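Local coordinates for uncharacterized protein (Thermanaerovibrio acidaminovorans, PDB 3QOO) that is of unknown function but adopts the dimeric hot-dog fold of the fluoroacetyl-CoA thioesterase family and may act on acyl-CoA thioesters, at residues E8-G13 and H58-G63; K20-S25 and A79-D84; M39-F44 and S71-L76; E46-L51 and F87-D92; G96-L101 and E118-S123. All blocks are in the same frame, centred on the assembly; numbering follows the deposited sequence.

Interaction 1: E8-G13 and H58-G63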
# COMPACT_ATOMS: atom_id res chain seq x y z
N GLU A 8 -4.25 15.34 -23.02
CA GLU A 8 -5.50 16.13 -23.01
C GLU A 8 -6.50 15.76 -21.91
O GLU A 8 -7.09 16.63 -21.27
CB GLU A 8 -6.23 16.00 -24.38
CG GLU A 8 -7.65 16.67 -24.41
CD GLU A 8 -8.75 15.92 -25.20
OE1 GLU A 8 -9.81 16.54 -25.45
OE2 GLU A 8 -8.59 14.73 -25.55
N LEU A 9 -6.76 14.47 -21.73
CA LEU A 9 -7.73 14.02 -20.73
C LEU A 9 -7.24 14.30 -19.31
O LEU A 9 -8.08 14.55 -18.45
CB LEU A 9 -8.04 12.54 -20.85
CG LEU A 9 -8.62 12.06 -22.19
CD1 LEU A 9 -8.67 10.56 -22.24
CD2 LEU A 9 -10.01 12.61 -22.46
N PHE A 10 -5.91 14.33 -19.09
CA PHE A 10 -5.31 14.40 -17.75
C PHE A 10 -4.27 15.46 -17.67
O PHE A 10 -3.08 15.13 -17.55
CB PHE A 10 -4.68 13.05 -17.34
CG PHE A 10 -5.63 11.95 -17.45
CD1 PHE A 10 -6.86 12.09 -16.85
CD2 PHE A 10 -5.38 10.83 -18.23
CE1 PHE A 10 -7.81 11.15 -17.01
CE2 PHE A 10 -6.35 9.88 -18.36
CZ PHE A 10 -7.53 10.02 -17.72
N PRO A 11 -4.68 16.73 -17.67
CA PRO A 11 -3.66 17.72 -17.58
C PRO A 11 -2.86 17.60 -16.29
O PRO A 11 -3.42 17.35 -15.23
CB PRO A 11 -4.44 19.04 -17.64
CG PRO A 11 -5.68 18.69 -18.25
CD PRO A 11 -6.01 17.34 -17.85
N VAL A 12 -1.56 17.81 -16.38
CA VAL A 12 -0.73 17.88 -15.21
C VAL A 12 -1.30 18.92 -14.24
O VAL A 12 -1.70 20.01 -14.67
CB VAL A 12 0.74 18.20 -15.61
CG1 VAL A 12 1.59 18.52 -14.40
CG2 VAL A 12 1.33 17.03 -16.36
N GLY A 13 -1.40 18.56 -12.97
CA GLY A 13 -1.93 19.42 -11.92
C GLY A 13 -3.38 19.17 -11.58
O GLY A 13 -3.86 19.66 -10.57
N HIS A 58 -13.54 8.30 -15.02
CA HIS A 58 -14.70 8.94 -15.65
C HIS A 58 -14.29 9.75 -16.87
O HIS A 58 -15.14 10.13 -17.67
CB HIS A 58 -15.53 9.75 -14.64
CG HIS A 58 -14.87 11.02 -14.20
ND1 HIS A 58 -13.92 11.06 -13.20
CD2 HIS A 58 -15.06 12.31 -14.59
CE1 HIS A 58 -13.54 12.31 -13.02
NE2 HIS A 58 -14.23 13.09 -13.84
N LYS A 59 -13.00 10.05 -17.02
CA LYS A 59 -12.47 10.75 -18.18
C LYS A 59 -12.09 9.82 -19.32
O LYS A 59 -11.72 10.31 -20.40
CB LYS A 59 -11.27 11.60 -17.79
CG LYS A 59 -11.55 12.63 -16.70
CD LYS A 59 -12.53 13.67 -17.12
CE LYS A 59 -12.03 14.48 -18.31
NZ LYS A 59 -12.93 15.64 -18.57
N LEU A 60 -12.21 8.50 -19.11
CA LEU A 60 -11.91 7.52 -20.12
C LEU A 60 -13.15 7.11 -20.87
O LEU A 60 -14.20 7.01 -20.27
CB LEU A 60 -11.26 6.26 -19.49
CG LEU A 60 -9.98 6.52 -18.71
CD1 LEU A 60 -9.56 5.24 -17.99
CD2 LEU A 60 -8.92 7.00 -19.66
N PRO A 61 -13.01 6.81 -22.16
CA PRO A 61 -14.18 6.43 -22.93
C PRO A 61 -14.68 5.05 -22.58
O PRO A 61 -13.95 4.24 -21.98
CB PRO A 61 -13.68 6.47 -24.37
CG PRO A 61 -12.26 6.30 -24.31
CD PRO A 61 -11.81 6.88 -23.00
N GLU A 62 -15.91 4.76 -22.99
CA GLU A 62 -16.56 3.49 -22.73
C GLU A 62 -15.66 2.34 -23.14
O GLU A 62 -15.12 2.32 -24.26
CB GLU A 62 -17.89 3.44 -23.50
CG GLU A 62 -18.80 2.22 -23.21
CD GLU A 62 -20.01 2.21 -24.18
OE1 GLU A 62 -19.77 2.43 -25.38
OE2 GLU A 62 -21.16 1.97 -23.74
N GLY A 63 -15.50 1.38 -22.23
CA GLY A 63 -14.68 0.20 -22.48
C GLY A 63 -13.29 0.27 -21.92
O GLY A 63 -12.54 -0.70 -22.09
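L9 and K59 mark the point where the two backbones come nearest, with L9 CA 6.3 Å from K59 CA. L9 ends the short helix 6-9, and at F10 the chain leaves helical angles. On the other side a brief 3-10 turn finishes at K59, and the chain continues extended through L60. No hydrogen bond spans the gap; the roughly 214 Å² of buried surface comes from packing alone.

L9 straddles the K59 carbonyl with its isopropyl fork: L9 CD2 lies 3.5 Å from K59 O, and L9 CD1 is almost as close. F10 reaches deeper. Its ring touches K59 obliquely, with F10 CE1 3.6 Å from K59 CB, as the two side chains slide past each other in opposite directions. L60 crosses F10 at about a right angle and sets a methyl in the ring plane, at the edge, where L60 CD2 is 3.8 Å from F10 CZ. One face of the same ring is covered from within its own segment by L9 CB, 3.9 Å above the plane and over the centre. K59 is bent at chi2 (-64°) and chi3 (-62°), a double turn that leaves K59 CE 4.0 Å from L9 O.

The contact thus joins the N-terminal helix to the loop that follows helix 41-56, before strand 64-75. Beneath it, F10 rests on V99 of strand 98-107 and L60 on V121 of strand 110-123, while G13 pairs through its backbone with V91 of strand 84-95.

Interaction 2: K20-S25 and A79-D84. With NA (sodium ion), chain B.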
# COMPACT_ATOMS: atom_id res chain seq x y z
N LYS A 20 -10.97 11.67 5.03
CA LYS A 20 -11.14 10.32 5.50
C LYS A 20 -11.02 10.34 7.02
O LYS A 20 -9.98 10.77 7.52
CB LYS A 20 -10.01 9.49 4.86
CG LYS A 20 -9.77 8.16 5.39
CD LYS A 20 -10.84 7.18 5.09
CE LYS A 20 -10.46 5.85 5.70
NZ LYS A 20 -11.52 4.80 5.53
N LYS A 21 -12.02 9.83 7.73
CA LYS A 21 -11.94 9.69 9.19
C LYS A 21 -11.23 8.37 9.52
O LYS A 21 -11.55 7.30 8.97
CB LYS A 21 -13.32 9.71 9.86
CG LYS A 21 -13.17 10.00 11.37
CD LYS A 21 -14.43 10.28 12.06
CE LYS A 21 -15.10 11.46 11.49
NZ LYS A 21 -14.62 12.75 12.04
N VAL A 22 -10.28 8.42 10.43
CA VAL A 22 -9.53 7.21 10.78
C VAL A 22 -10.40 6.36 11.69
O VAL A 22 -10.76 6.76 12.80
CB VAL A 22 -8.17 7.52 11.41
CG1 VAL A 22 -7.45 6.23 11.77
CG2 VAL A 22 -7.33 8.42 10.52
N SER A 23 -10.67 5.13 11.26
CA SER A 23 -11.50 4.18 11.98
C SER A 23 -10.74 2.87 12.21
O SER A 23 -9.66 2.67 11.68
CB SER A 23 -12.81 3.91 11.26
OG SER A 23 -12.58 3.11 10.09
N VAL A 24 -11.33 1.98 12.99
CA VAL A 24 -10.65 0.74 13.34
C VAL A 24 -10.27 -0.08 12.08
O VAL A 24 -9.20 -0.68 12.03
CB VAL A 24 -11.46 -0.09 14.41
CG1 VAL A 24 -12.80 -0.53 13.84
CG2 VAL A 24 -10.61 -1.25 15.00
N SER A 25 -11.08 -0.03 11.02
CA SER A 25 -10.76 -0.78 9.80
C SER A 25 -9.56 -0.22 9.06
O SER A 25 -8.98 -0.88 8.21
CB SER A 25 -11.95 -0.89 8.89
OG SER A 25 -12.34 0.35 8.40
N ALA A 79 -1.56 9.40 12.16
CA ALA A 79 -2.95 9.86 12.03
C ALA A 79 -3.78 8.98 12.95
O ALA A 79 -4.09 7.84 12.63
CB ALA A 79 -3.41 9.76 10.58
N VAL A 80 -4.10 9.49 14.13
CA VAL A 80 -4.74 8.70 15.17
C VAL A 80 -6.21 8.37 14.81
O VAL A 80 -6.88 9.09 14.07
CB VAL A 80 -4.68 9.53 16.52
CG1 VAL A 80 -5.61 10.73 16.50
CG2 VAL A 80 -4.94 8.68 17.77
N LEU A 81 -6.71 7.30 15.42
CA LEU A 81 -8.13 7.02 15.37
C LEU A 81 -8.92 8.30 15.70
O LEU A 81 -8.61 9.00 16.65
CB LEU A 81 -8.50 6.01 16.44
CG LEU A 81 -8.16 4.59 16.15
CD1 LEU A 81 -8.16 3.85 17.51
CD2 LEU A 81 -9.18 3.99 15.18
N GLY A 82 -9.95 8.57 14.90
CA GLY A 82 -10.83 9.74 15.08
C GLY A 82 -10.31 10.99 14.39
O GLY A 82 -11.02 12.00 14.31
N ASP A 83 -9.08 10.95 13.89
CA ASP A 83 -8.54 12.04 13.08
C ASP A 83 -9.25 12.11 11.76
O ASP A 83 -9.72 11.11 11.27
CB ASP A 83 -7.07 11.74 12.81
CG ASP A 83 -6.25 12.92 12.35
OD1 ASP A 83 -6.67 14.10 12.48
OD2 ASP A 83 -5.10 12.66 11.91
N ASP A 84 -9.35 13.32 11.21
CA ASP A 84 -9.81 13.53 9.84
C ASP A 84 -8.63 13.88 9.00
O ASP A 84 -7.97 14.91 9.22
CB ASP A 84 -10.88 14.60 9.77
CG ASP A 84 -12.17 14.08 10.28
OD1 ASP A 84 -12.69 13.14 9.66
OD2 ASP A 84 -12.65 14.59 11.28
NA NA B . -14.24 1.65 9.02
O HOH W 1 -13.62 12.44 14.52
O HOH W 2 -14.26 0.39 11.13
O HOH W 3 -14.06 2.99 7.09
O HOH W 4 -15.63 0.03 7.92
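K21 and D84 cross obliquely, and the lysine folds back to meet the carboxylate: bends at chi3 (-61°) and chi4 (-84°) carry CE and then NZ round to D84. The salt bridge is uneven. K21 NZ lies 2.8 Å from D84 OD2, on the syn lone pair, and makes a weak bond of 3.1 Å to D84 OD1. A water that accepts from K21 NZ donates to G82 O, linking the ammonium to the turn as well.

V22 points toward the 79-84 loop, its CB against the V80 carbonyl oxygen (V22 CB to V80 O 3.3 Å); CG2 reaches A79 CB and CG1 faces L81. L81 brings CD2 against the S23-V24 peptide, 3.5 Å from S23 C. This is where strand 15-21, at one side of the hot-dog sheet, meets the lead-in to strand 84-95: K21 and D84 form an antiparallel non-hydrogen-bonded pair, and a type II turn from V80 to D83, with G82 at positive phi, presents G82 N and D83 O to the two polar backbone atoms of V22. V22 N donates to D83 O (2.9 Å) and G82 N to V22 O (2.9 Å). V80 and D83 pack on F135 of the second subunit.

S23 and S25 turn away from the loop and bind a sodium ion, S23 OG at 2.5 Å and S25 OG at 2.4 Å, together with three waters. S23 OG also bonds D26, which pairs with K20 NZ as well.

Interaction 3: M39-F44 and S71-L76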
# COMPACT_ATOMS: atom_id res chain seq x y z
N MSE A 39 -3.53 5.18 11.62
CA MSE A 39 -3.83 4.68 10.29
C MSE A 39 -2.64 3.94 9.69
O MSE A 39 -1.50 4.39 9.78
CB MSE A 39 -4.20 5.88 9.41
CG MSE A 39 -4.56 5.52 7.96
SE MSE A 39 -5.34 7.01 6.95
CE MSE A 39 -6.98 6.33 7.20
N SER A 40 -2.93 2.81 9.05
CA SER A 40 -1.91 1.94 8.44
C SER A 40 -1.49 2.43 7.06
O SER A 40 -2.19 3.19 6.37
CB SER A 40 -2.46 0.55 8.28
OG SER A 40 -3.41 0.52 7.24
N THR A 41 -0.34 1.96 6.62
CA THR A 41 0.11 2.26 5.27
C THR A 41 -0.86 1.75 4.23
O THR A 41 -1.12 2.44 3.24
CB THR A 41 1.49 1.67 5.02
OG1 THR A 41 2.35 2.06 6.10
CG2 THR A 41 2.08 2.18 3.71
N ALA A 42 -1.43 0.57 4.44
CA ALA A 42 -2.40 0.02 3.51
C ALA A 42 -3.61 0.94 3.37
O ALA A 42 -4.15 1.12 2.26
CB ALA A 42 -2.88 -1.37 3.94
N ALA A 43 -4.04 1.54 4.47
CA ALA A 43 -5.16 2.48 4.44
C ALA A 43 -4.82 3.72 3.64
O ALA A 43 -5.65 4.22 2.88
CB ALA A 43 -5.60 2.85 5.84
N PHE A 44 -3.64 4.28 3.85
CA PHE A 44 -3.21 5.42 3.03
C PHE A 44 -3.22 5.05 1.57
O PHE A 44 -3.68 5.83 0.72
CB PHE A 44 -1.81 5.90 3.43
CG PHE A 44 -1.78 6.68 4.70
CD1 PHE A 44 -2.25 7.96 4.77
CD2 PHE A 44 -1.20 6.16 5.83
CE1 PHE A 44 -2.22 8.68 5.92
CE2 PHE A 44 -1.15 6.89 7.01
CZ PHE A 44 -1.66 8.15 7.05
N SER A 71 2.75 1.62 -6.57
CA SER A 71 2.42 2.58 -5.51
C SER A 71 3.56 2.70 -4.54
O SER A 71 4.27 1.71 -4.27
CB SER A 71 1.16 2.18 -4.77
OG SER A 71 0.01 2.27 -5.60
N GLU A 72 3.74 3.87 -3.96
CA GLU A 72 4.70 4.13 -2.90
C GLU A 72 4.08 5.04 -1.89
O GLU A 72 3.38 6.01 -2.27
CB GLU A 72 5.96 4.76 -3.49
CG GLU A 72 7.08 4.98 -2.52
CD GLU A 72 8.40 5.35 -3.16
OE1 GLU A 72 9.34 5.66 -2.34
OE2 GLU A 72 8.45 5.46 -4.46
N VAL A 73 4.30 4.77 -0.61
CA VAL A 73 3.82 5.61 0.48
C VAL A 73 4.96 5.88 1.43
O VAL A 73 5.71 4.95 1.78
CB VAL A 73 2.62 4.96 1.23
CG1 VAL A 73 2.18 5.81 2.45
CG2 VAL A 73 1.47 4.76 0.28
N HIS A 74 5.10 7.13 1.86
CA HIS A 74 6.00 7.52 2.94
C HIS A 74 5.17 7.99 4.12
O HIS A 74 4.37 8.90 4.01
CB HIS A 74 6.93 8.65 2.52
CG HIS A 74 7.83 8.32 1.38
ND1 HIS A 74 8.76 9.23 0.90
CD2 HIS A 74 7.94 7.22 0.59
CE1 HIS A 74 9.40 8.70 -0.13
NE2 HIS A 74 8.93 7.47 -0.33
N ASN A 75 5.34 7.35 5.26
CA ASN A 75 4.69 7.80 6.46
C ASN A 75 5.52 8.88 7.07
O ASN A 75 6.75 8.79 7.14
CB ASN A 75 4.50 6.65 7.42
CG ASN A 75 3.41 5.74 6.98
OD1 ASN A 75 2.25 6.14 6.94
ND2 ASN A 75 3.76 4.52 6.61
N LEU A 76 4.84 9.92 7.50
CA LEU A 76 5.49 11.08 8.15
C LEU A 76 5.14 11.20 9.61
O LEU A 76 6.02 11.46 10.43
CB LEU A 76 5.13 12.37 7.43
CG LEU A 76 5.44 12.37 5.93
CD1 LEU A 76 5.16 13.78 5.44
CD2 LEU A 76 6.76 11.87 5.43
O HOH W 5 1.08 4.08 8.84
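The start of the long hot-dog helix, 41-56, is tied here to the end of strand 64-75 by a bond between T41 and N75. N75 ND2 donates to T41 OG1 at 2.9 Å, with an N-H...O angle of 151°, and the oxygen lies close to the amide plane.

The other branch of T41 is apolar. With CG2 anti to the backbone N (chi1 -51° for OG1), the methyl comes against the valine as the two side chains slide past each other in opposite directions: T41 CG2 is 3.8 Å from V73 CB. V73 CG1 also touches F44 CB. Further along, the N75 amide approaches the F44 ring with the two planes 61° apart, and N75 OD1 is 3.5 Å from F44 CE2. One face of that ring carries the selenium of M39, a selenomethionine, offset toward the rim.

S40 is the N-cap: its OG accepts from A43 N at 3.0 Å. Strand residues S71 to H74 pair antiparallel with a strand of the second subunit, so the sheet runs on across the dimer, and T41 packs on L45 of that subunit.

Both ends of the N75 amide are in use. A water donates to N75 OD1 (3.0 Å) and to M39 O (2.8 Å), while ND2 adds a weak bond to G68 O of the second subunit. In this conformer the weak bond to G68 O would favour ND2 on that side, since the hydroxyl and the water could serve either end; with two conformers deposited the link is best read as one of two states.

Interaction 4: E46-L51 and F87-D92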
# COMPACT_ATOMS: atom_id res chain seq x y z
N GLU A 46 -5.01 2.57 0.02
CA GLU A 46 -6.37 2.36 -0.45
C GLU A 46 -7.03 3.71 -0.80
O GLU A 46 -7.76 3.83 -1.79
CB GLU A 46 -7.17 1.64 0.62
CG GLU A 46 -8.59 1.38 0.22
CD GLU A 46 -9.42 0.75 1.31
OE1 GLU A 46 -8.84 0.31 2.33
OE2 GLU A 46 -10.66 0.71 1.13
N THR A 47 -6.81 4.72 0.04
CA THR A 47 -7.45 6.00 -0.14
C THR A 47 -6.86 6.74 -1.35
O THR A 47 -7.57 7.36 -2.14
CB THR A 47 -7.36 6.83 1.14
OG1 THR A 47 -7.80 6.07 2.28
CG2 THR A 47 -8.15 8.10 0.96
N MSE A 48 -5.55 6.64 -1.51
CA MSE A 48 -4.89 7.15 -2.69
C MSE A 48 -5.46 6.52 -3.96
O MSE A 48 -5.76 7.23 -4.94
CB MSE A 48 -3.39 6.92 -2.59
CG MSE A 48 -2.63 7.34 -3.87
SE MSE A 48 -0.68 7.38 -3.65
CE MSE A 48 -0.35 5.49 -3.23
N THR A 49 -5.64 5.21 -3.93
CA THR A 49 -6.20 4.47 -5.05
C THR A 49 -7.61 4.99 -5.37
O THR A 49 -7.96 5.23 -6.52
CB THR A 49 -6.23 2.97 -4.79
OG1 THR A 49 -4.88 2.52 -4.69
CG2 THR A 49 -6.94 2.26 -5.91
N GLN A 50 -8.43 5.13 -4.34
CA GLN A 50 -9.79 5.61 -4.53
C GLN A 50 -9.82 6.95 -5.24
O GLN A 50 -10.59 7.13 -6.20
CB GLN A 50 -10.51 5.73 -3.18
CG GLN A 50 -11.93 6.25 -3.34
CD GLN A 50 -12.67 6.39 -2.06
OE1 GLN A 50 -12.24 5.87 -1.03
NE2 GLN A 50 -13.84 7.03 -2.11
N LEU A 51 -9.01 7.88 -4.78
CA LEU A 51 -8.97 9.20 -5.42
C LEU A 51 -8.40 9.15 -6.82
O LEU A 51 -8.91 9.85 -7.70
CB LEU A 51 -8.17 10.18 -4.58
CG LEU A 51 -8.93 10.89 -3.49
CD1 LEU A 51 -7.98 11.77 -2.72
CD2 LEU A 51 -10.06 11.68 -4.05
N PHE A 87 -6.84 13.96 2.01
CA PHE A 87 -6.01 13.44 0.94
C PHE A 87 -6.16 14.30 -0.29
O PHE A 87 -7.28 14.61 -0.70
CB PHE A 87 -6.41 12.02 0.58
CG PHE A 87 -6.04 10.97 1.59
CD1 PHE A 87 -5.05 10.06 1.30
CD2 PHE A 87 -6.72 10.86 2.78
CE1 PHE A 87 -4.74 9.03 2.20
CE2 PHE A 87 -6.37 9.86 3.69
CZ PHE A 87 -5.39 8.95 3.40
N THR A 88 -5.01 14.65 -0.88
CA THR A 88 -4.97 15.37 -2.15
C THR A 88 -4.15 14.53 -3.11
O THR A 88 -2.99 14.21 -2.81
CB THR A 88 -4.33 16.75 -2.00
OG1 THR A 88 -4.99 17.48 -0.97
CG2 THR A 88 -4.43 17.52 -3.32
N VAL A 89 -4.78 14.13 -4.22
CA VAL A 89 -4.12 13.39 -5.25
C VAL A 89 -4.12 14.18 -6.54
O VAL A 89 -5.17 14.71 -6.91
CB VAL A 89 -4.77 11.99 -5.40
CG1 VAL A 89 -4.21 11.24 -6.60
CG2 VAL A 89 -4.54 11.16 -4.12
N THR A 90 -2.96 14.27 -7.17
CA THR A 90 -2.70 15.20 -8.27
C THR A 90 -2.00 14.50 -9.42
O THR A 90 -1.06 13.75 -9.20
CB THR A 90 -1.76 16.33 -7.80
OG1 THR A 90 -2.32 16.95 -6.64
CG2 THR A 90 -1.56 17.38 -8.90
N VAL A 91 -2.42 14.76 -10.65
CA VAL A 91 -1.71 14.25 -11.81
C VAL A 91 -0.33 14.89 -11.90
O VAL A 91 -0.21 16.13 -12.00
CB VAL A 91 -2.48 14.49 -13.11
CG1 VAL A 91 -1.65 14.05 -14.32
CG2 VAL A 91 -3.84 13.77 -13.04
N ASP A 92 0.71 14.07 -11.84
CA ASP A 92 2.10 14.54 -11.91
C ASP A 92 2.62 14.55 -13.34
O ASP A 92 3.17 15.56 -13.80
CB ASP A 92 2.99 13.65 -11.02
CG ASP A 92 4.42 14.09 -11.03
OD1 ASP A 92 4.68 15.17 -10.46
OD2 ASP A 92 5.26 13.38 -11.61
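The F87 ring is the flat group here, and T47 sits squarely on one of its faces. T47 CG2 is 3.4 Å from the ring centroid and only 4° off the ring normal, a CH-pi contact with the methyl directly over the centre. T47 CB follows toward the rim, 3.6 Å from F87 CE1, and the two side chains cross at about a right angle. Beyond the two segments, F44 CD1 meets F87 CZ and K20 CB meets F87 CE2.

The threonine's torsion decides which branch does this: CG2 lies anti to the backbone N and drops onto the ring, while OG1 (chi1 -51°) turns back to bond A43 O one helical turn earlier. Its polar atom is satisfied inside the helix, and the methyl lies over the ring centre.

One turn on, L51 fills the corner between F87 and V89. L51 CD1 lies 3.7 Å from F87 CB and 3.6 Å from F87 O, and reaches V89 CG2 at 3.8 Å. M48, a selenomethionine, touches the same valine methyl with its CG (M48 CG to V89 CG2, 4.3 Å); its methyl end lies against S71 and V73. M18, L101, M103 and I55 close in around these residues.

Every touching residue is buried and no hydrogen bond crosses. The axes of the short segments 46-51 and 87-92 approach to 8.6 Å at a crossing angle of -51°. A long helix laid over the concave side of an antiparallel sheet, held by apolar side chains, is the 'sausage in the bun' of the hot-dog fold.

Interaction 5: G96-L101 and E118-S123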
# COMPACT_ATOMS: atom_id res chain seq x y z
N GLY A 96 3.15 7.42 -22.17
CA GLY A 96 2.48 6.40 -22.91
C GLY A 96 1.03 6.31 -22.46
O GLY A 96 0.30 7.29 -22.47
N ASN A 97 0.64 5.10 -22.06
CA ASN A 97 -0.72 4.84 -21.57
C ASN A 97 -0.76 4.87 -20.05
O ASN A 97 -1.68 4.32 -19.45
CB ASN A 97 -1.27 3.53 -22.12
CG ASN A 97 -0.47 2.30 -21.68
OD1 ASN A 97 0.62 2.40 -21.11
ND2 ASN A 97 -1.01 1.12 -21.97
N ARG A 98 0.20 5.56 -19.44
CA ARG A 98 0.25 5.63 -17.99
C ARG A 98 0.20 7.05 -17.45
O ARG A 98 0.63 8.00 -18.09
CB ARG A 98 1.48 4.93 -17.49
CG ARG A 98 1.36 3.39 -17.57
CD ARG A 98 2.47 2.91 -18.32
NE ARG A 98 2.27 1.52 -18.66
CZ ARG A 98 2.62 0.48 -17.93
NH1 ARG A 98 3.15 0.63 -16.72
NH2 ARG A 98 2.40 -0.72 -18.42
N VAL A 99 -0.33 7.16 -16.24
CA VAL A 99 -0.45 8.40 -15.52
C VAL A 99 0.21 8.19 -14.17
O VAL A 99 -0.08 7.20 -13.48
CB VAL A 99 -1.93 8.85 -15.34
CG1 VAL A 99 -1.99 10.19 -14.64
CG2 VAL A 99 -2.68 8.88 -16.69
N VAL A 100 1.09 9.11 -13.78
CA VAL A 100 1.67 9.08 -12.43
C VAL A 100 1.01 10.22 -11.63
O VAL A 100 0.95 11.36 -12.12
CB VAL A 100 3.19 9.26 -12.47
CG1 VAL A 100 3.73 9.25 -11.04
CG2 VAL A 100 3.88 8.13 -13.28
N LEU A 101 0.49 9.88 -10.47
CA LEU A 101 -0.14 10.80 -9.56
C LEU A 101 0.61 10.87 -8.26
O LEU A 101 1.12 9.85 -7.78
CB LEU A 101 -1.58 10.34 -9.29
CG LEU A 101 -2.42 10.18 -10.58
CD1 LEU A 101 -2.49 8.72 -11.00
CD2 LEU A 101 -3.82 10.72 -10.38
N GLU A 118 1.30 5.00 -10.02
CA GLU A 118 1.29 4.93 -11.46
C GLU A 118 0.15 4.02 -11.85
O GLU A 118 0.06 2.90 -11.34
CB GLU A 118 2.60 4.39 -11.98
CG GLU A 118 2.68 4.25 -13.50
CD GLU A 118 3.95 3.63 -13.98
OE1 GLU A 118 4.95 3.65 -13.23
OE2 GLU A 118 3.93 3.11 -15.11
N ARG A 119 -0.70 4.49 -12.75
CA ARG A 119 -1.83 3.69 -13.25
C ARG A 119 -1.74 3.59 -14.78
O ARG A 119 -1.23 4.51 -15.44
CB ARG A 119 -3.17 4.33 -12.84
CG ARG A 119 -3.31 4.50 -11.34
CD ARG A 119 -4.70 4.91 -10.88
NE ARG A 119 -5.71 3.89 -11.13
CZ ARG A 119 -5.89 2.80 -10.40
NH1 ARG A 119 -5.18 2.58 -9.27
NH2 ARG A 119 -6.79 1.91 -10.79
N VAL A 120 -2.22 2.48 -15.31
CA VAL A 120 -2.25 2.22 -16.74
C VAL A 120 -3.69 2.18 -17.22
O VAL A 120 -4.57 1.69 -16.54
CB VAL A 120 -1.48 0.91 -17.12
CG1 VAL A 120 -2.11 -0.35 -16.47
CG2 VAL A 120 -1.38 0.73 -18.63
N VAL A 121 -3.93 2.74 -18.42
CA VAL A 121 -5.23 2.66 -19.03
C VAL A 121 -5.33 1.38 -19.84
O VAL A 121 -4.44 1.08 -20.65
CB VAL A 121 -5.50 3.89 -19.92
CG1 VAL A 121 -6.82 3.69 -20.67
CG2 VAL A 121 -5.47 5.11 -19.09
N VAL A 122 -6.39 0.60 -19.57
CA VAL A 122 -6.56 -0.69 -20.21
C VAL A 122 -7.97 -0.76 -20.79
O VAL A 122 -8.89 -0.12 -20.29
CB VAL A 122 -6.34 -1.87 -19.17
CG1 VAL A 122 -4.98 -1.81 -18.46
CG2 VAL A 122 -7.46 -1.92 -18.13
N SER A 123 -8.12 -1.61 -21.80
CA SER A 123 -9.40 -2.09 -22.27
C SER A 123 -9.94 -3.13 -21.29
O SER A 123 -9.23 -4.08 -20.94
CB SER A 123 -9.21 -2.78 -23.61
OG SER A 123 -10.28 -3.64 -23.91
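R98 and E118 meet in a salt bridge on one face of a hairpin, R98 NH1 to E118 OE2 at 3.1 Å with an N-H...O angle of 162°. The oxygen lies in the guanidinium plane but is approached on its anti side, 34° out of the carboxylate plane; the two planes are 65° apart. V120 runs alongside the arginine and lies over one guanidinium face, toward its rim, V120 CG2 being 3.7 Å from R98 NE. At the guanidinium edge N97 takes a second N-H, R98 NE to N97 OD1 at 3.1 Å, so the guanidinium is held through NE and NH1. E118 is shared too: its OE1 pairs with R70 of strand 64-75.

The backbones set this spacing. R98 with V120 and V100 with E118 are non-hydrogen-bonded pairs, and between them V99 and R119 exchange two bonds: V99 N to R119 O, 2.9 Å, and R119 N to V99 O, 2.9 Å. V121 N to N97 O (2.9 Å) adds a third.

On the opposite face, R119 reaches A52 and V53 of helix 41-56, its polar end held by Q117 and S66. Strands 98-107 and 110-123 form the antiparallel hairpin at the middle of the hot-dog sheet.

From the N terminus, segment 8-13 waits until 58-63, after the long helix, to close interaction 1. Interaction 2 opens at 20-25 and closes third, at 79-84, after interaction 3, which lies wholly within its span. Interaction 4 starts on the same helix as interaction 3 and ends on strand 84-95, so it crosses interactions 1, 2 and 3, while interaction 1 also crosses 2 and 3. Interaction 5 follows all of them in series as a local hairpin. Interactions 3 and 4 fix the helix to two strands of one sheet; the backbones of A79 and M39 link interaction 2 to 3, and those of D92 and V100 link 4 to 5. Interactions 1 and 5 meet at one end; interaction 2 holds the other.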